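Local coordinates for CRISPR-associated endonuclease Cas9 (PDB 5X2H), which uses a bound guide RNA to recognise invading DNA and cleaves its two strands with separate RuvC-like and HNH nuclease domains in CRISPR adaptive immunity, at residues K478-I482 and L506-P510; F440-F444 and Y465-N470; A79-K83 and F222-F228. Residue numbers count along the deposited sequence, not the author numbering.

Overall arrangement
Contacts 1 and 2 lie side by side in the RuvC-like domain, their centres about 13 Å apart. Helix 456-476 and strand 481-485 follow each other, and Ile-482 of contact 1 packs on Leu-469 of contact 2. Contact 1 is partly buried and joins loop to loop at the start of the strand, with one backbone hydrogen bond, apolar packing and a long salt bridge. Contact 2 is buried and mixes side chain-to-backbone hydrogen bonds with leucine packing; its Arg-466 holds RNA phosphates. Contact 3, across the chain's centre and partly buried, joins the end of one helix to the loop and first turn of another. It uses three phenylalanines and a glutamate bonded to the N-cap serine, and meets an RNA base.

Contact 1: residues K478-I482 and L506-P510; sequences KVHKI and LDFLP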
loop_
_atom_site.group_PDB
_atom_site.type_symbol
_atom_site.label_atom_id
_atom_site.label_comp_id
_atom_site.label_asym_id
_atom_site.label_seq_id
_atom_site.Cartn_x
_atom_site.Cartn_y
_atom_site.Cartn_z
ATOM N N LYS A 478 34.966 1.244 -12.966
ATOM C CA LYS A 478 34.925 0.348 -11.817
ATOM C C LYS A 478 35.648 0.950 -10.615
ATOM O O LYS A 478 36.557 1.774 -10.750
ATOM C CB LYS A 478 35.551 -1.004 -12.167
ATOM C CG LYS A 478 34.723 -1.880 -13.093
ATOM C CD LYS A 478 35.388 -3.238 -13.270
ATOM C CE LYS A 478 34.655 -4.102 -14.283
ATOM N NZ LYS A 478 33.261 -4.406 -13.863
ATOM N N VAL A 479 35.231 0.516 -9.423
ATOM C CA VAL A 479 35.714 1.049 -8.157
ATOM C C VAL A 479 36.134 -0.122 -7.274
ATOM O O VAL A 479 35.724 -1.265 -7.483
ATOM C CB VAL A 479 34.634 1.916 -7.461
ATOM C CG1 VAL A 479 35.203 2.675 -6.277
ATOM C CG2 VAL A 479 34.017 2.892 -8.451
ATOM N N HIS A 480 36.980 0.172 -6.283
ATOM C CA HIS A 480 37.455 -0.875 -5.384
ATOM C C HIS A 480 36.475 -1.143 -4.247
ATOM O O HIS A 480 36.294 -2.298 -3.843
ATOM C CB HIS A 480 38.819 -0.503 -4.797
ATOM C CG HIS A 480 39.859 -0.185 -5.822
ATOM N ND1 HIS A 480 40.578 -1.157 -6.481
ATOM C CD2 HIS A 480 40.312 1.002 -6.292
ATOM C CE1 HIS A 480 41.425 -0.585 -7.318
ATOM N NE2 HIS A 480 41.282 0.725 -7.224
ATOM N N LYS A 481 35.847 -0.097 -3.712
ATOM C CA LYS A 481 35.123 -0.226 -2.458
ATOM C C LYS A 481 33.889 0.666 -2.463
ATOM O O LYS A 481 33.842 1.688 -3.154
ATOM C CB LYS A 481 36.016 0.132 -1.265
ATOM C CG LYS A 481 35.814 -0.766 -0.062
ATOM C CD LYS A 481 36.026 -0.015 1.234
ATOM C CE LYS A 481 35.572 -0.853 2.415
ATOM N NZ LYS A 481 35.477 -0.053 3.666
ATOM N N ILE A 482 32.892 0.266 -1.674
ATOM C CA ILE A 482 31.682 1.050 -1.455
ATOM C C ILE A 482 31.375 1.043 0.036
ATOM O O ILE A 482 31.352 -0.022 0.664
ATOM C CB ILE A 482 30.484 0.507 -2.259
ATOM C CG1 ILE A 482 30.707 0.708 -3.758
ATOM C CG2 ILE A 482 29.195 1.191 -1.826
ATOM C CD1 ILE A 482 29.538 0.270 -4.613
ATOM N N LEU A 506 27.437 -6.972 -7.905
ATOM C CA LEU A 506 28.311 -5.996 -8.541
ATOM C C LEU A 506 29.741 -6.519 -8.594
ATOM O O LEU A 506 30.244 -7.084 -7.619
ATOM C CB LEU A 506 28.281 -4.655 -7.804
ATOM C CG LEU A 506 28.906 -3.478 -8.557
ATOM C CD1 LEU A 506 28.018 -3.060 -9.721
ATOM C CD2 LEU A 506 29.168 -2.305 -7.626
ATOM N N ASP A 507 30.389 -6.324 -9.740
ATOM C CA ASP A 507 31.783 -6.708 -9.919
ATOM C C ASP A 507 32.678 -5.509 -9.635
ATOM O O ASP A 507 32.465 -4.425 -10.188
ATOM C CB ASP A 507 32.021 -7.228 -11.337
ATOM C CG ASP A 507 33.390 -7.856 -11.502
ATOM O OD1 ASP A 507 34.017 -8.199 -10.478
ATOM O OD2 ASP A 507 33.840 -8.001 -12.657
ATOM N N PHE A 508 33.673 -5.707 -8.778
ATOM C CA PHE A 508 34.564 -4.643 -8.337
ATOM C C PHE A 508 35.946 -4.799 -8.960
ATOM O O PHE A 508 36.267 -5.808 -9.595
ATOM C CB PHE A 508 34.683 -4.632 -6.809
ATOM C CG PHE A 508 33.450 -4.146 -6.106
ATOM C CD1 PHE A 508 32.415 -5.017 -5.810
ATOM C CD2 PHE A 508 33.332 -2.817 -5.731
ATOM C CE1 PHE A 508 31.282 -4.570 -5.159
ATOM C CE2 PHE A 508 32.201 -2.364 -5.081
ATOM C CZ PHE A 508 31.174 -3.241 -4.795
ATOM N N LEU A 509 36.766 -3.772 -8.765
ATOM C CA LEU A 509 38.162 -3.858 -9.156
ATOM C C LEU A 509 38.905 -4.796 -8.209
ATOM O O LEU A 509 38.645 -4.794 -7.002
ATOM C CB LEU A 509 38.822 -2.480 -9.131
ATOM C CG LEU A 509 38.550 -1.532 -10.298
ATOM C CD1 LEU A 509 39.287 -0.220 -10.096
ATOM C CD2 LEU A 509 38.951 -2.179 -11.614
ATOM N N PRO A 510 39.818 -5.616 -8.723
ATOM C CA PRO A 510 40.654 -6.428 -7.831
ATOM C C PRO A 510 41.523 -5.541 -6.951
ATOM O O PRO A 510 42.216 -4.643 -7.435
ATOM C CB PRO A 510 41.497 -7.266 -8.801
ATOM C CG PRO A 510 40.717 -7.275 -10.078
ATOM C CD PRO A 510 40.043 -5.936 -10.141
#
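Leu-509 and Lys-478 bury the most surface here, 100 and 89 Å², followed by Phe-508. Leu-509 N donates a nearly straight hydrogen bond to Val-479 O (3.0 Å, 179°). This fixes one loop across the other, with end-to-end directions 104° apart. Leu-509 points its side chain at residues 478-480. Leu-509 CG lies 3.6 Å from Lys-478 CB. Leu-509 CD1 sits over the His-480 ring face as a CH-pi contact, 3.8 Å from the centroid. The long Lys-478 side chain runs along the other segment. Lys-478 NZ is mainly paired with Asp-439 and makes only a long salt bridge to Asp-507 OD2 (3.8 Å).

Residues 481-482 open strand 481-485, a parallel member of the mixed RNase H-like sheet of the RuvC domain. This strand leads to Glu-485, a predicted magnesium ligand about 10 Å from Ile-482 by side chain. Segment 506-510 follows helix 493-505.

Phe-508 turns its ring edge to Val-479 O, with Phe-508 CD2 3.3 Å from that oxygen. Phe-508 CE2 packs on Ile-482 CG1 at 3.7 Å, and the Phe-508 ring stacks on His-529. Ile-482 CD1 also meets Leu-506 CD2 at 4.0 Å.

Contact 2: residues F440-F444 and Y465-N470; sequences FLPAF and YRKVLN. With nucleotides of chain B.
This contact forms part of an RNA phosphate-binding site in which an arginine on a RuvC-domain helix is braced by a neighbouring loop. Residues 465-470 are regular helix. Residues 440-443 are extended, with phi/psi near -107/152 at Phe-440 and -71/121 at Leu-441, and Phe-444 begins a 3-10 turn. The CA atoms of Phe-440 and Asn-470 are 5.7 Å apart, those of Leu-441 and Arg-466 6.4 Å.

Asn-470 (chi1 m) grips the backbone of Leu-441 at both ends. Leu-441 N donates to Asn-470 OD1 (2.8 Å), and Asn-470 ND2 donates to Leu-441 O (2.9 Å). Arg-466 is all-trans through chi3, with chi4 near -93°. Arg-466 NE donates to the same Leu-441 O (2.7 Å), and Ala-443 CA lies over one guanidinium face. The two terminal nitrogens bind RNA. Arg-466 NH2 donates to OP1 of U74 of chain B at 2.8 Å, and Arg-466 NH1 to its OP2 at 3.0 Å and, weakly, to OP1 of G73 of chain B at 3.2 Å. Lys-467 NZ makes weak bonds to A78 OP1 (3.4 Å) and OP2 (3.2 Å) of chain B. Leu-441 (t, p) puts CD2 3.7 Å from Tyr-465 CE2 and 3.9 Å from Leu-469 CD2.

Helix 493-505 packs on Leu-441 and Arg-466 through Tyr-501, while Leu-469 and Val-468 of helix 456-476 rest on strand 10-15.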
loop_
_atom_site.group_PDB
_atom_site.type_symbol
_atom_site.label_atom_id
_atom_site.label_comp_id
_atom_site.label_asym_id
_atom_site.label_seq_id
_atom_site.Cartn_x
_atom_site.Cartn_y
_atom_site.Cartn_z
ATOM N N PHE A 440 27.458 -3.102 -13.949
ATOM C CA PHE A 440 26.495 -2.202 -13.340
ATOM C C PHE A 440 25.552 -2.990 -12.443
ATOM O O PHE A 440 25.305 -4.179 -12.667
ATOM C CB PHE A 440 25.689 -1.449 -14.402
ATOM C CG PHE A 440 26.533 -0.643 -15.346
ATOM C CD1 PHE A 440 26.964 0.627 -14.998
ATOM C CD2 PHE A 440 26.889 -1.151 -16.585
ATOM C CE1 PHE A 440 27.739 1.372 -15.864
ATOM C CE2 PHE A 440 27.663 -0.409 -17.456
ATOM C CZ PHE A 440 28.089 0.855 -17.096
ATOM N N LEU A 441 25.030 -2.323 -11.426
ATOM C CA LEU A 441 24.104 -2.977 -10.516
ATOM C C LEU A 441 22.784 -3.222 -11.236
ATOM O O LEU A 441 22.170 -2.265 -11.725
ATOM C CB LEU A 441 23.893 -2.128 -9.267
ATOM C CG LEU A 441 23.204 -2.825 -8.090
ATOM C CD1 LEU A 441 24.011 -4.035 -7.645
ATOM C CD2 LEU A 441 23.006 -1.858 -6.933
ATOM N N PRO A 442 22.326 -4.465 -11.346
ATOM C CA PRO A 442 21.071 -4.732 -12.056
ATOM C C PRO A 442 19.873 -4.279 -11.237
ATOM O O PRO A 442 19.979 -3.932 -10.058
ATOM C CB PRO A 442 21.083 -6.251 -12.233
ATOM C CG PRO A 442 21.874 -6.740 -11.066
ATOM C CD PRO A 442 22.943 -5.701 -10.835
ATOM N N ALA A 443 18.715 -4.290 -11.891
ATOM C CA ALA A 443 17.471 -3.926 -11.223
ATOM C C ALA A 443 17.261 -4.790 -9.988
ATOM O O ALA A 443 17.399 -6.016 -10.041
ATOM C CB ALA A 443 16.294 -4.080 -12.183
ATOM N N PHE A 444 16.938 -4.141 -8.868
ATOM C CA PHE A 444 16.677 -4.865 -7.630
ATOM C C PHE A 444 15.551 -5.878 -7.790
ATOM O O PHE A 444 15.514 -6.874 -7.057
ATOM C CB PHE A 444 16.348 -3.874 -6.509
ATOM C CG PHE A 444 16.120 -4.522 -5.177
ATOM C CD1 PHE A 444 17.190 -4.962 -4.416
ATOM C CD2 PHE A 444 14.837 -4.693 -4.685
ATOM C CE1 PHE A 444 16.985 -5.560 -3.188
ATOM C CE2 PHE A 444 14.625 -5.291 -3.456
ATOM C CZ PHE A 444 15.700 -5.724 -2.707
ATOM N N TYR A 465 19.252 4.586 -5.104
ATOM C CA TYR A 465 20.628 4.172 -4.853
ATOM C C TYR A 465 21.244 3.545 -6.095
ATOM O O TYR A 465 22.385 3.854 -6.452
ATOM C CB TYR A 465 20.685 3.200 -3.675
ATOM C CG TYR A 465 21.964 2.395 -3.609
ATOM C CD1 TYR A 465 23.157 2.977 -3.192
ATOM C CD2 TYR A 465 21.981 1.050 -3.960
ATOM C CE1 TYR A 465 24.331 2.243 -3.132
ATOM C CE2 TYR A 465 23.148 0.307 -3.904
ATOM C CZ TYR A 465 24.319 0.906 -3.488
ATOM O OH TYR A 465 25.482 0.167 -3.429
ATOM N N ARG A 466 20.495 2.671 -6.773
ATOM C CA ARG A 466 21.013 2.029 -7.976
ATOM C C ARG A 466 21.264 3.046 -9.082
ATOM O O ARG A 466 22.298 2.995 -9.757
ATOM C CB ARG A 466 20.045 0.947 -8.454
ATOM C CG ARG A 466 20.321 0.472 -9.869
ATOM C CD ARG A 466 19.409 -0.669 -10.275
ATOM N NE ARG A 466 19.699 -1.121 -11.633
ATOM C CZ ARG A 466 19.082 -0.665 -12.718
ATOM N NH1 ARG A 466 18.131 0.253 -12.604
ATOM N NH2 ARG A 466 19.411 -1.129 -13.916
ATOM N N LYS A 467 20.330 3.979 -9.276
ATOM C CA LYS A 467 20.477 4.967 -10.340
ATOM C C LYS A 467 21.710 5.832 -10.122
ATOM O O LYS A 467 22.479 6.075 -11.060
ATOM C CB LYS A 467 19.219 5.830 -10.427
ATOM C CG LYS A 467 19.313 6.963 -11.438
ATOM C CD LYS A 467 18.020 7.765 -11.504
ATOM C CE LYS A 467 16.856 6.899 -11.955
ATOM N NZ LYS A 467 15.643 7.709 -12.233
ATOM N N VAL A 468 21.925 6.293 -8.889
ATOM C CA VAL A 468 23.083 7.133 -8.600
ATOM C C VAL A 468 24.372 6.332 -8.728
ATOM O O VAL A 468 25.362 6.813 -9.292
ATOM C CB VAL A 468 22.945 7.770 -7.205
ATOM C CG1 VAL A 468 24.226 8.497 -6.821
ATOM C CG2 VAL A 468 21.769 8.730 -7.179
ATOM N N LEU A 469 24.383 5.100 -8.214
ATOM C CA LEU A 469 25.583 4.270 -8.293
ATOM C C LEU A 469 25.944 3.963 -9.741
ATOM O O LEU A 469 27.105 4.103 -10.146
ATOM C CB LEU A 469 25.382 2.974 -7.504
ATOM C CG LEU A 469 26.430 1.874 -7.724
ATOM C CD1 LEU A 469 27.814 2.322 -7.266
ATOM C CD2 LEU A 469 26.023 0.588 -7.025
ATOM N N ASN A 470 24.961 3.544 -10.541
ATOM C CA ASN A 470 25.244 3.203 -11.932
ATOM C C ASN A 470 25.669 4.424 -12.739
ATOM O O ASN A 470 26.482 4.301 -13.663
ATOM C CB ASN A 470 24.028 2.528 -12.568
ATOM C CG ASN A 470 23.844 1.097 -12.090
ATOM O OD1 ASN A 470 24.761 0.504 -11.524
ATOM N ND2 ASN A 470 22.661 0.538 -12.319
ATOM P P U B 74 17.088 0.261 -16.199
ATOM O OP1 U B 74 18.412 -0.371 -16.431
ATOM O OP2 U B 74 16.950 1.276 -15.125
ATOM O "O5'" U B 74 16.592 0.919 -17.563
ATOM C "C5'" U B 74 16.553 0.170 -18.769
ATOM C "C4'" U B 74 15.727 0.861 -19.828
ATOM O "O4'" U B 74 14.379 1.074 -19.341
ATOM C "C3'" U B 74 16.196 2.246 -20.247
ATOM O "O3'" U B 74 17.238 2.195 -21.208
ATOM C "C2'" U B 74 14.921 2.893 -20.781
ATOM O "O2'" U B 74 14.687 2.509 -22.128
ATOM C "C1'" U B 74 13.844 2.255 -19.899
ATOM N N1 U B 74 13.387 3.149 -18.809
ATOM C C2 U B 74 12.418 4.083 -19.121
ATOM O O2 U B 74 11.946 4.197 -20.238
ATOM N N3 U B 74 12.020 4.884 -18.079
ATOM C C4 U B 74 12.484 4.844 -16.780
ATOM O O4 U B 74 12.030 5.633 -15.948
ATOM C C5 U B 74 13.483 3.846 -16.537
ATOM C C6 U B 74 13.889 3.054 -17.533
ATOM P P G B 73 14.122 0.720 -11.239
ATOM O OP1 G B 73 15.527 0.518 -10.805
ATOM O OP2 G B 73 13.531 2.082 -11.245
ATOM O "O5'" G B 73 13.956 0.141 -12.713
ATOM C "C5'" G B 73 14.486 -1.126 -13.069
ATOM C "C4'" G B 73 14.120 -1.495 -14.485
ATOM O "O4'" G B 73 12.684 -1.397 -14.657
ATOM C "C3'" G B 73 14.683 -0.601 -15.581
ATOM O "O3'" G B 73 16.025 -0.914 -15.916
ATOM C "C2'" G B 73 13.704 -0.827 -16.727
ATOM O "O2'" G B 73 13.986 -2.047 -17.392
ATOM C "C1'" G B 73 12.383 -0.984 -15.973
ATOM N N9 G B 73 11.624 0.280 -15.913
ATOM C C8 G B 73 11.468 1.108 -14.829
ATOM N N7 G B 73 10.737 2.155 -15.093
ATOM C C5 G B 73 10.393 2.011 -16.431
ATOM C C6 G B 73 9.611 2.839 -17.279
ATOM O O6 G B 73 9.046 3.904 -17.004
ATOM N N1 G B 73 9.513 2.316 -18.565
ATOM C C2 G B 73 10.095 1.144 -18.985
ATOM N N2 G B 73 9.892 0.799 -20.264
ATOM N N3 G B 73 10.826 0.368 -18.205
ATOM C C4 G B 73 10.933 0.857 -16.951
ATOM P P A B 78 15.105 10.640 -14.301
ATOM O OP1 A B 78 15.364 10.993 -12.881
ATOM O OP2 A B 78 15.828 9.503 -14.929
ATOM O "O5'" A B 78 13.546 10.366 -14.452
ATOM C "C5'" A B 78 12.594 11.366 -14.113
ATOM C "C4'" A B 78 11.269 11.114 -14.785
ATOM O "O4'" A B 78 11.491 10.901 -16.208
ATOM C "C3'" A B 78 10.511 9.882 -14.292
ATOM O "O3'" A B 78 9.113 10.122 -14.439
ATOM C "C2'" A B 78 10.931 8.822 -15.299
ATOM O "O2'" A B 78 10.061 7.716 -15.397
ATOM C "C1'" A B 78 10.958 9.645 -16.581
ATOM N N9 A B 78 11.775 9.065 -17.646
ATOM C C8 A B 78 12.942 8.356 -17.523
ATOM N N7 A B 78 13.423 7.942 -18.668
ATOM C C5 A B 78 12.507 8.401 -19.602
ATOM C C6 A B 78 12.444 8.287 -21.001
ATOM N N6 A B 78 13.364 7.653 -21.731
ATOM N N1 A B 78 11.396 8.863 -21.634
ATOM C C2 A B 78 10.475 9.504 -20.901
ATOM N N3 A B 78 10.422 9.676 -19.583
ATOM C C4 A B 78 11.478 9.091 -18.987
#

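Contact 3: residues A79-K83 and F222-F228; sequences ANEFK and FSFSKKF. With nucleotides of chain B.
The end of helix 51-82 meets the start of helix 226-236 through an aromatic cluster and a carboxylate that bonds the N-cap serine. Helix 51-82 is long and arginine-rich, consistent with the Cas9 bridge helix, here meeting the helical recognition region. The closest CA pair is Glu-81 and Phe-228, 7.1 Å apart. Residues 222-225 are extended, with phi/psi from -68/129 at Phe-222 to -158/147 at Phe-224. Ser-225 (-63/148) is the N-cap, and helical angles follow from Lys-226. Phe-228 N bonds to Ser-225 O at 3.0 Å.

In the first segment, Ala-79 to Glu-81 are helical. Asn-80 (chi1 m) turns to the RNA: Asn-80 ND2 donates to N1 of the base of A63 of chain B at 3.0 Å.

Glu-81 points toward the other segment. With chi1 t, Glu-81 CG lies over the Phe-228 ring face, 3.6 Å from the centroid, as a CH-pi contact. Chi2 p (chi3 near 4°) then turns the carboxylate to Ser-225. Glu-81 OE2 accepts from Ser-225 N at 2.8 Å and from Ser-225 OG (chi1 p) at 3.2 Å.

The Phe-82 ring (chi1 m, phi/psi -94/-1) touches both Phe-222 and Phe-228, each with chi1 t. Both ring pairs are oblique: centroids are 5.3 Å apart, with planes at 54° to Phe-222 and 56° to Phe-228. Phe-124 of helix 121-133 touches Phe-82 and Phe-222, and Ile-128 touches Phe-228. Phe-82 CE1 comes to 3.5 Å from Phe-222 CE1, and Phe-82 CZ to 3.9 Å from Phe-228 CE2. Lys-83 then leaves the helix with positive phi (59/38).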
loop_
_atom_site.group_PDB
_atom_site.type_symbol
_atom_site.label_atom_id
_atom_site.label_comp_id
_atom_site.label_asym_id
_atom_site.label_seq_id
_atom_site.Cartn_x
_atom_site.Cartn_y
_atom_site.Cartn_z
ATOM N N ALA A 79 -38.535 -8.969 -9.121
ATOM C CA ALA A 79 -39.334 -8.703 -10.313
ATOM C C ALA A 79 -39.842 -9.994 -10.944
ATOM O O ALA A 79 -40.963 -10.037 -11.464
ATOM C CB ALA A 79 -38.522 -7.897 -11.325
ATOM N N ASN A 80 -39.031 -11.054 -10.913
ATOM C CA ASN A 80 -39.454 -12.319 -11.505
ATOM C C ASN A 80 -40.495 -13.015 -10.637
ATOM O O ASN A 80 -41.494 -13.531 -11.150
ATOM C CB ASN A 80 -38.246 -13.232 -11.721
ATOM C CG ASN A 80 -37.265 -12.674 -12.732
ATOM O OD1 ASN A 80 -37.611 -11.817 -13.543
ATOM N ND2 ASN A 80 -36.033 -13.168 -12.694
ATOM N N GLU A 81 -40.279 -13.038 -9.321
ATOM C CA GLU A 81 -41.178 -13.775 -8.438
ATOM C C GLU A 81 -42.499 -13.043 -8.247
ATOM O O GLU A 81 -43.565 -13.670 -8.236
ATOM C CB GLU A 81 -40.500 -14.014 -7.090
ATOM C CG GLU A 81 -41.331 -14.814 -6.103
ATOM C CD GLU A 81 -41.366 -16.294 -6.429
ATOM O OE1 GLU A 81 -40.674 -16.721 -7.379
ATOM O OE2 GLU A 81 -42.082 -17.036 -5.726
ATOM N N PHE A 82 -42.456 -11.724 -8.094
ATOM C CA PHE A 82 -43.655 -10.943 -7.820
ATOM C C PHE A 82 -44.297 -10.373 -9.077
ATOM O O PHE A 82 -45.334 -9.711 -8.975
ATOM C CB PHE A 82 -43.332 -9.804 -6.846
ATOM C CG PHE A 82 -42.921 -10.275 -5.477
ATOM C CD1 PHE A 82 -43.153 -11.581 -5.077
ATOM C CD2 PHE A 82 -42.306 -9.407 -4.589
ATOM C CE1 PHE A 82 -42.776 -12.014 -3.821
ATOM C CE2 PHE A 82 -41.927 -9.835 -3.330
ATOM C CZ PHE A 82 -42.164 -11.139 -2.947
ATOM N N LYS A 83 -43.712 -10.619 -10.252
ATOM C CA LYS A 83 -44.216 -10.087 -11.520
ATOM C C LYS A 83 -44.244 -8.559 -11.501
ATOM O O LYS A 83 -45.159 -7.929 -12.032
ATOM C CB LYS A 83 -45.595 -10.658 -11.861
ATOM N N PHE A 222 -48.952 -15.325 2.227
ATOM C CA PHE A 222 -48.102 -14.923 1.116
ATOM C C PHE A 222 -47.558 -16.164 0.422
ATOM O O PHE A 222 -47.012 -17.065 1.069
ATOM C CB PHE A 222 -46.957 -14.036 1.609
ATOM C CG PHE A 222 -46.447 -13.066 0.576
ATOM C CD1 PHE A 222 -45.788 -13.518 -0.557
ATOM C CD2 PHE A 222 -46.615 -11.700 0.746
ATOM C CE1 PHE A 222 -45.316 -12.628 -1.504
ATOM C CE2 PHE A 222 -46.145 -10.803 -0.196
ATOM C CZ PHE A 222 -45.494 -11.269 -1.324
ATOM N N SER A 223 -47.715 -16.216 -0.896
ATOM C CA SER A 223 -47.329 -17.373 -1.693
ATOM C C SER A 223 -46.063 -17.059 -2.477
ATOM O O SER A 223 -45.991 -16.037 -3.167
ATOM C CB SER A 223 -48.457 -17.781 -2.642
ATOM O OG SER A 223 -48.982 -16.655 -3.325
ATOM N N PHE A 224 -45.069 -17.936 -2.361
ATOM C CA PHE A 224 -43.823 -17.800 -3.099
ATOM C C PHE A 224 -43.158 -19.166 -3.184
ATOM O O PHE A 224 -43.281 -19.987 -2.270
ATOM C CB PHE A 224 -42.880 -16.779 -2.446
ATOM C CG PHE A 224 -42.781 -16.916 -0.951
ATOM C CD1 PHE A 224 -41.956 -17.871 -0.378
ATOM C CD2 PHE A 224 -43.516 -16.086 -0.120
ATOM C CE1 PHE A 224 -41.869 -17.998 0.995
ATOM C CE2 PHE A 224 -43.433 -16.207 1.253
ATOM C CZ PHE A 224 -42.610 -17.166 1.812
ATOM N N SER A 225 -42.463 -19.399 -4.292
ATOM C CA SER A 225 -41.758 -20.659 -4.474
ATOM C C SER A 225 -40.671 -20.819 -3.416
ATOM O O SER A 225 -40.081 -19.843 -2.944
ATOM C CB SER A 225 -41.150 -20.727 -5.875
ATOM O OG SER A 225 -40.294 -19.624 -6.116
ATOM N N LYS A 226 -40.418 -22.074 -3.032
ATOM C CA LYS A 226 -39.360 -22.349 -2.065
ATOM C C LYS A 226 -38.008 -21.888 -2.582
ATOM O O LYS A 226 -37.165 -21.426 -1.801
ATOM C CB LYS A 226 -39.322 -23.843 -1.735
ATOM N N LYS A 227 -37.788 -21.992 -3.895
ATOM C CA LYS A 227 -36.529 -21.550 -4.482
ATOM C C LYS A 227 -36.331 -20.047 -4.321
ATOM O O LYS A 227 -35.189 -19.576 -4.273
ATOM C CB LYS A 227 -36.487 -21.946 -5.959
ATOM C CG LYS A 227 -35.181 -21.637 -6.664
ATOM C CD LYS A 227 -35.320 -21.821 -8.166
ATOM C CE LYS A 227 -34.102 -21.284 -8.901
ATOM N NZ LYS A 227 -34.419 -20.943 -10.315
ATOM N N PHE A 228 -37.423 -19.286 -4.219
ATOM C CA PHE A 228 -37.315 -17.838 -4.072
ATOM C C PHE A 228 -36.638 -17.466 -2.759
ATOM O O PHE A 228 -35.659 -16.710 -2.749
ATOM C CB PHE A 228 -38.700 -17.198 -4.173
ATOM C CG PHE A 228 -38.710 -15.721 -3.889
ATOM C CD1 PHE A 228 -38.049 -14.836 -4.726
ATOM C CD2 PHE A 228 -39.389 -15.217 -2.792
ATOM C CE1 PHE A 228 -38.062 -13.477 -4.472
ATOM C CE2 PHE A 228 -39.404 -13.856 -2.531
ATOM C CZ PHE A 228 -38.741 -12.987 -3.372
ATOM P P A B 63 -27.440 -7.292 -13.528
ATOM O OP1 A B 63 -28.634 -6.980 -14.350
ATOM O OP2 A B 63 -26.635 -6.180 -12.959
ATOM O "O5'" A B 63 -27.872 -8.244 -12.321
ATOM C "C5'" A B 63 -26.913 -8.696 -11.372
ATOM C "C4'" A B 63 -26.920 -10.200 -11.234
ATOM O "O4'" A B 63 -28.295 -10.656 -11.120
ATOM C "C3'" A B 63 -26.356 -10.990 -12.413
ATOM O "O3'" A B 63 -24.945 -11.178 -12.398
ATOM C "C2'" A B 63 -27.103 -12.318 -12.327
ATOM O "O2'" A B 63 -26.504 -13.175 -11.365
ATOM C "C1'" A B 63 -28.464 -11.880 -11.801
ATOM N N9 A B 63 -29.444 -11.687 -12.886
ATOM C C8 A B 63 -29.308 -10.941 -14.032
ATOM N N7 A B 63 -30.365 -10.965 -14.806
ATOM C C5 A B 63 -31.258 -11.774 -14.119
ATOM C C6 A B 63 -32.564 -12.187 -14.413
ATOM N N6 A B 63 -33.211 -11.819 -15.519
ATOM N N1 A B 63 -33.182 -12.998 -13.524
ATOM C C2 A B 63 -32.520 -13.358 -12.417
ATOM N N3 A B 63 -31.288 -13.033 -12.030
ATOM C C4 A B 63 -30.708 -12.226 -12.935
#